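Local coordinates for protein thiosulfate sulfurtransferase (Pseudomonas aeruginosa, PDB 1YT8) that probably transfers sulfur from thiosulfate to cyanide, using a chain built of four rhodanese-like domains, and carries a bound sulfite ion, at residues Q312-D315 with H316-V320; A335-S338 with A339-A343. All coordinates share one frame; numbering follows the deposited sequence.

Contact 1 of 2, residues Q312-D315 with H316-V320; sequences QETD and HVASV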
loop_
_atom_site.group_PDB
_atom_site.type_symbol
_atom_site.label_atom_id
_atom_site.label_comp_id
_atom_site.label_asym_id
_atom_site.label_seq_id
_atom_site.Cartn_x
_atom_site.Cartn_y
_atom_site.Cartn_z
ATOM N N GLN A 312 -7.187 -0.099 3.732
ATOM C CA GLN A 312 -7.018 -1.203 2.781
ATOM C C GLN A 312 -5.584 -1.745 2.668
ATOM O O GLN A 312 -5.389 -2.948 2.511
ATOM C CB GLN A 312 -7.502 -0.759 1.394
ATOM C CG GLN A 312 -7.306 -1.772 0.268
ATOM C CD GLN A 312 -8.229 -2.977 0.369
ATOM O OE1 GLN A 312 -9.174 -2.994 1.163
ATOM N NE2 GLN A 312 -7.966 -3.989 -0.452
ATOM N N GLU A 313 -4.588 -0.865 2.746
ATOM C CA GLU A 313 -3.187 -1.282 2.618
ATOM C C GLU A 313 -2.381 -0.867 3.848
ATOM O O GLU A 313 -1.259 -0.377 3.732
ATOM C CB GLU A 313 -2.561 -0.642 1.368
ATOM C CG GLU A 313 -3.401 -0.758 0.097
ATOM C CD GLU A 313 -2.721 -0.140 -1.120
ATOM O OE1 GLU A 313 -2.055 0.908 -0.966
ATOM O OE2 GLU A 313 -2.861 -0.694 -2.234
ATOM N N THR A 314 -2.957 -1.089 5.024
ATOM C CA THR A 314 -2.337 -0.706 6.290
ATOM C C THR A 314 -0.864 -1.103 6.456
ATOM O O THR A 314 -0.056 -0.317 6.958
ATOM C CB THR A 314 -3.151 -1.282 7.473
ATOM O OG1 THR A 314 -4.553 -1.105 7.218
ATOM C CG2 THR A 314 -2.799 -0.565 8.764
ATOM N N ASP A 315 -0.520 -2.313 6.029
ATOM C CA ASP A 315 0.845 -2.814 6.159
ATOM C C ASP A 315 1.901 -2.104 5.303
ATOM O O ASP A 315 3.101 -2.268 5.537
ATOM C CB ASP A 315 0.869 -4.318 5.876
ATOM C CG ASP A 315 0.362 -4.655 4.493
ATOM O OD1 ASP A 315 -0.837 -4.419 4.223
ATOM O OD2 ASP A 315 1.167 -5.151 3.675
ATOM N N HIS A 316 1.468 -1.322 4.317
ATOM C CA HIS A 316 2.410 -0.592 3.471
ATOM C C HIS A 316 2.949 0.632 4.206
ATOM O O HIS A 316 4.007 1.158 3.860
ATOM C CB HIS A 316 1.741 -0.110 2.176
ATOM C CG HIS A 316 1.464 -1.197 1.184
ATOM N ND1 HIS A 316 1.094 -0.933 -0.117
ATOM C CD2 HIS A 316 1.492 -2.547 1.300
ATOM C CE1 HIS A 316 0.906 -2.072 -0.760
ATOM N NE2 HIS A 316 1.140 -3.066 0.078
ATOM N N VAL A 317 2.208 1.078 5.218
ATOM C CA VAL A 317 2.568 2.262 5.995
ATOM C C VAL A 317 2.940 1.913 7.435
ATOM O O VAL A 317 4.042 2.215 7.895
ATOM C CB VAL A 317 1.390 3.264 6.005
ATOM C CG1 VAL A 317 1.771 4.526 6.767
ATOM C CG2 VAL A 317 0.986 3.597 4.569
ATOM N N ALA A 318 2.006 1.291 8.144
ATOM C CA ALA A 318 2.233 0.885 9.528
ATOM C C ALA A 318 2.706 -0.562 9.514
ATOM O O ALA A 318 1.945 -1.485 9.806
ATOM C CB ALA A 318 0.944 1.020 10.330
ATOM N N SER A 319 3.974 -0.746 9.165
ATOM C CA SER A 319 4.572 -2.067 9.072
ATOM C C SER A 319 4.988 -2.649 10.418
ATOM O O SER A 319 5.243 -3.848 10.532
ATOM C CB SER A 319 5.770 -2.012 8.119
ATOM O OG SER A 319 5.351 -1.529 6.850
ATOM N N VAL A 320 5.065 -1.798 11.434
ATOM C CA VAL A 320 5.420 -2.250 12.770
ATOM C C VAL A 320 4.122 -2.598 13.491
ATOM O O VAL A 320 3.388 -1.711 13.926
ATOM C CB VAL A 320 6.154 -1.147 13.564
ATOM C CG1 VAL A 320 6.398 -1.611 14.996
ATOM C CG2 VAL A 320 7.477 -0.807 12.881
#

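Contact 2 of 2, residues A335-S338 with A339-A343; sequences ANMS and ASWLA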
loop_
_atom_site.group_PDB
_atom_site.type_symbol
_atom_site.label_atom_id
_atom_site.label_comp_id
_atom_site.label_asym_id
_atom_site.label_seq_id
_atom_site.Cartn_x
_atom_site.Cartn_y
_atom_site.Cartn_z
ATOM N N ALA A 335 -10.867 11.162 9.618
ATOM C CA ALA A 335 -9.942 10.584 10.582
ATOM C C ALA A 335 -10.701 9.710 11.587
ATOM O O ALA A 335 -10.264 8.608 11.906
ATOM C CB ALA A 335 -9.175 11.692 11.305
ATOM N N ASN A 336 -11.842 10.192 12.077
ATOM C CA ASN A 336 -12.627 9.415 13.033
ATOM C C ASN A 336 -13.069 8.072 12.459
ATOM O O ASN A 336 -12.953 7.044 13.130
ATOM C CB ASN A 336 -13.877 10.186 13.496
ATOM C CG ASN A 336 -13.569 11.226 14.563
ATOM O OD1 ASN A 336 -12.793 10.977 15.490
ATOM N ND2 ASN A 336 -14.198 12.393 14.447
HETATM N N MSE A 337 -13.583 8.078 11.232
HETATM C CA MSE A 337 -14.038 6.838 10.609
HETATM C C MSE A 337 -12.879 5.879 10.346
HETATM O O MSE A 337 -12.966 4.694 10.662
HETATM C CB MSE A 337 -14.784 7.118 9.299
HETATM C CG MSE A 337 -16.176 7.732 9.455
HETATM SE SE MSE A 337 -17.364 6.866 10.736
HETATM C CE MSE A 337 -17.458 5.083 9.955
ATOM N N SER A 338 -11.793 6.390 9.774
ATOM C CA SER A 338 -10.635 5.552 9.480
ATOM C C SER A 338 -10.055 4.962 10.760
ATOM O O SER A 338 -9.664 3.792 10.797
ATOM C CB SER A 338 -9.564 6.363 8.741
ATOM O OG SER A 338 -10.033 6.785 7.470
ATOM N N ALA A 339 -9.998 5.779 11.809
ATOM C CA ALA A 339 -9.477 5.331 13.098
ATOM C C ALA A 339 -10.352 4.222 13.683
ATOM O O ALA A 339 -9.842 3.258 14.257
ATOM C CB ALA A 339 -9.398 6.506 14.070
ATOM N N SER A 340 -11.670 4.342 13.532
ATOM C CA SER A 340 -12.559 3.318 14.075
ATOM C C SER A 340 -12.246 1.955 13.454
ATOM O O SER A 340 -12.302 0.932 14.132
ATOM C CB SER A 340 -14.039 3.688 13.854
ATOM O OG SER A 340 -14.448 3.531 12.508
ATOM N N TRP A 341 -11.905 1.943 12.167
ATOM C CA TRP A 341 -11.573 0.692 11.493
ATOM C C TRP A 341 -10.206 0.163 11.936
ATOM O O TRP A 341 -10.041 -1.035 12.173
ATOM C CB TRP A 341 -11.614 0.889 9.970
ATOM C CG TRP A 341 -13.017 1.042 9.455
ATOM C CD1 TRP A 341 -13.514 2.074 8.708
ATOM C CD2 TRP A 341 -14.112 0.146 9.684
ATOM N NE1 TRP A 341 -14.858 1.875 8.461
ATOM C CE2 TRP A 341 -15.246 0.698 9.048
ATOM C CE3 TRP A 341 -14.243 -1.074 10.368
ATOM C CZ2 TRP A 341 -16.500 0.071 9.075
ATOM C CZ3 TRP A 341 -15.491 -1.697 10.396
ATOM C CH2 TRP A 341 -16.602 -1.121 9.753
ATOM N N LEU A 342 -9.227 1.056 12.053
ATOM C CA LEU A 342 -7.889 0.658 12.490
ATOM C C LEU A 342 -7.941 0.105 13.922
ATOM O O LEU A 342 -7.211 -0.825 14.272
ATOM C CB LEU A 342 -6.937 1.863 12.402
ATOM C CG LEU A 342 -6.631 2.308 10.964
ATOM C CD1 LEU A 342 -6.057 3.719 10.946
ATOM C CD2 LEU A 342 -5.673 1.319 10.326
ATOM N N ALA A 343 -8.814 0.679 14.747
ATOM C CA ALA A 343 -8.972 0.227 16.126
ATOM C C ALA A 343 -9.528 -1.198 16.134
ATOM O O ALA A 343 -9.089 -2.048 16.913
ATOM C CB ALA A 343 -9.919 1.166 16.875
#

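Contact 1 of 2, residues Q312-D315 with H316-V320
Glu-313 and His-316 meet across a weakly bonded helical turn, about 314-317, within a rhodanese-like domain. Glu-313 leaves helical geometry after helix 307-312, and its O accepts the His-316 N-H (2.9 Å between Glu-313 O and His-316 N). The stretch begins at Gln-312, part of the sulfite pocket and in touch with Thr-197 and Arg-198.

The tight side is built round the Thr-314 carbonyl. Thr-314 O accepts from two donors: Ala-318 N reaches it at 2.9 Å with a C=O...N angle of 174°, whereas Val-317 N, at 3.2 Å, sits well above the carbonyl plane. On this buried side Val-317 rests on Leu-286 and Ala-318 on Tyr-284, both of strand 283-287, while the Thr-314 hydroxyl is held by Leu-310 O.

The other side, with Glu-313, Asp-315 and His-316, is partly exposed and looser. Glu-313 CB lies over one face of the imidazole in a CH-pi contact, 4.1 Å from the His-316 ring centroid. Its CG stands anti to the carbonyl carbon, beside the backbone N (chi1 -48°), and the extended chain beyond brings the carboxylate near the ring, with Glu-313 OE1 3.7 Å from His-316 ND1. At the ring edge Asp-315 OD2 stands 3.5 Å from His-316 CD2, the carboxylate turned 71° from the ring; the other oxygen, OD1, is bonded to Asn-113. Past the turn, Ser-319 OG donates to Asp-315 O at 2.7 Å.

Contact 2 of 2, residues A335-S338 with A339-A343
Helix 334-344 is the crossover helix of a beta-alpha-beta unit within a rhodanese-like domain, running between parallel strands 324-328 and 348-352, and this contact is two of its successive turns. Ordinary i to i+4 bonds hold the frame: Ala-339 N to Ala-335 O (2.8 Å), Ser-340 N to Asn-336 O, and Leu-342 N to Ser-338 O at 3.0 Å, the last in the carbonyl plane.

The turn is less regular at the carbonyl of Met-337, a selenomethionine here. Ser-340 places OG between its own backbone N and carbonyl carbon (chi1 74°), which folds the hydroxyl back along the helix to donate to Met-337 O at 2.6 Å. Met-337 O takes only a weak bond from Trp-341 N, at 3.3 Å, and lies 3.3 Å from CD1 of the Trp-341 indole, approaching that ring obliquely. Ser-340 OG itself stands over one face of the indole, offset toward its rim. The CE end of Met-337 comes to 4.2 Å from Ser-340 OG. Trp-341 NE1 bonds to Ser-205 OG of helix 197-208, against which the ring also packs.

Leu-342 brings CG to 3.4 Å from Ser-338 O, while the Ser-338 hydroxyl bonds back to Arg-334 O. The face of the helix turned to the sheet carries small side chains. Ala-339 CB sits 3.1 Å from Ala-335 O, and both alanines touch Val-351 of strand 348-352. That alanine face, laid on a strand, is the packing of a beta-alpha-beta crossover helix on the parallel sheet of the rhodanese fold.

Coming from the N terminus, the chain reaches contact 1 first, where 312-320 turns from the end of helix 307-312 toward strand 324-328. That strand then leads into helix 334-344, which holds contact 2, and on to strand 348-352. The two contacts follow in series: neither encloses nor crosses the other, and each closes only a local turn. Their centres lie 14 Å apart, yet they meet directly, Thr-314 CG2 packing at 3.8 Å on Leu-342 CD2. Trp-347 sits at this junction, touched by Thr-314, Ala-318 and Leu-342. The first residue of contact 1's range, Gln-312, belongs to the sulfite pocket, while contact 2 touches helices 197-208 and 245-262.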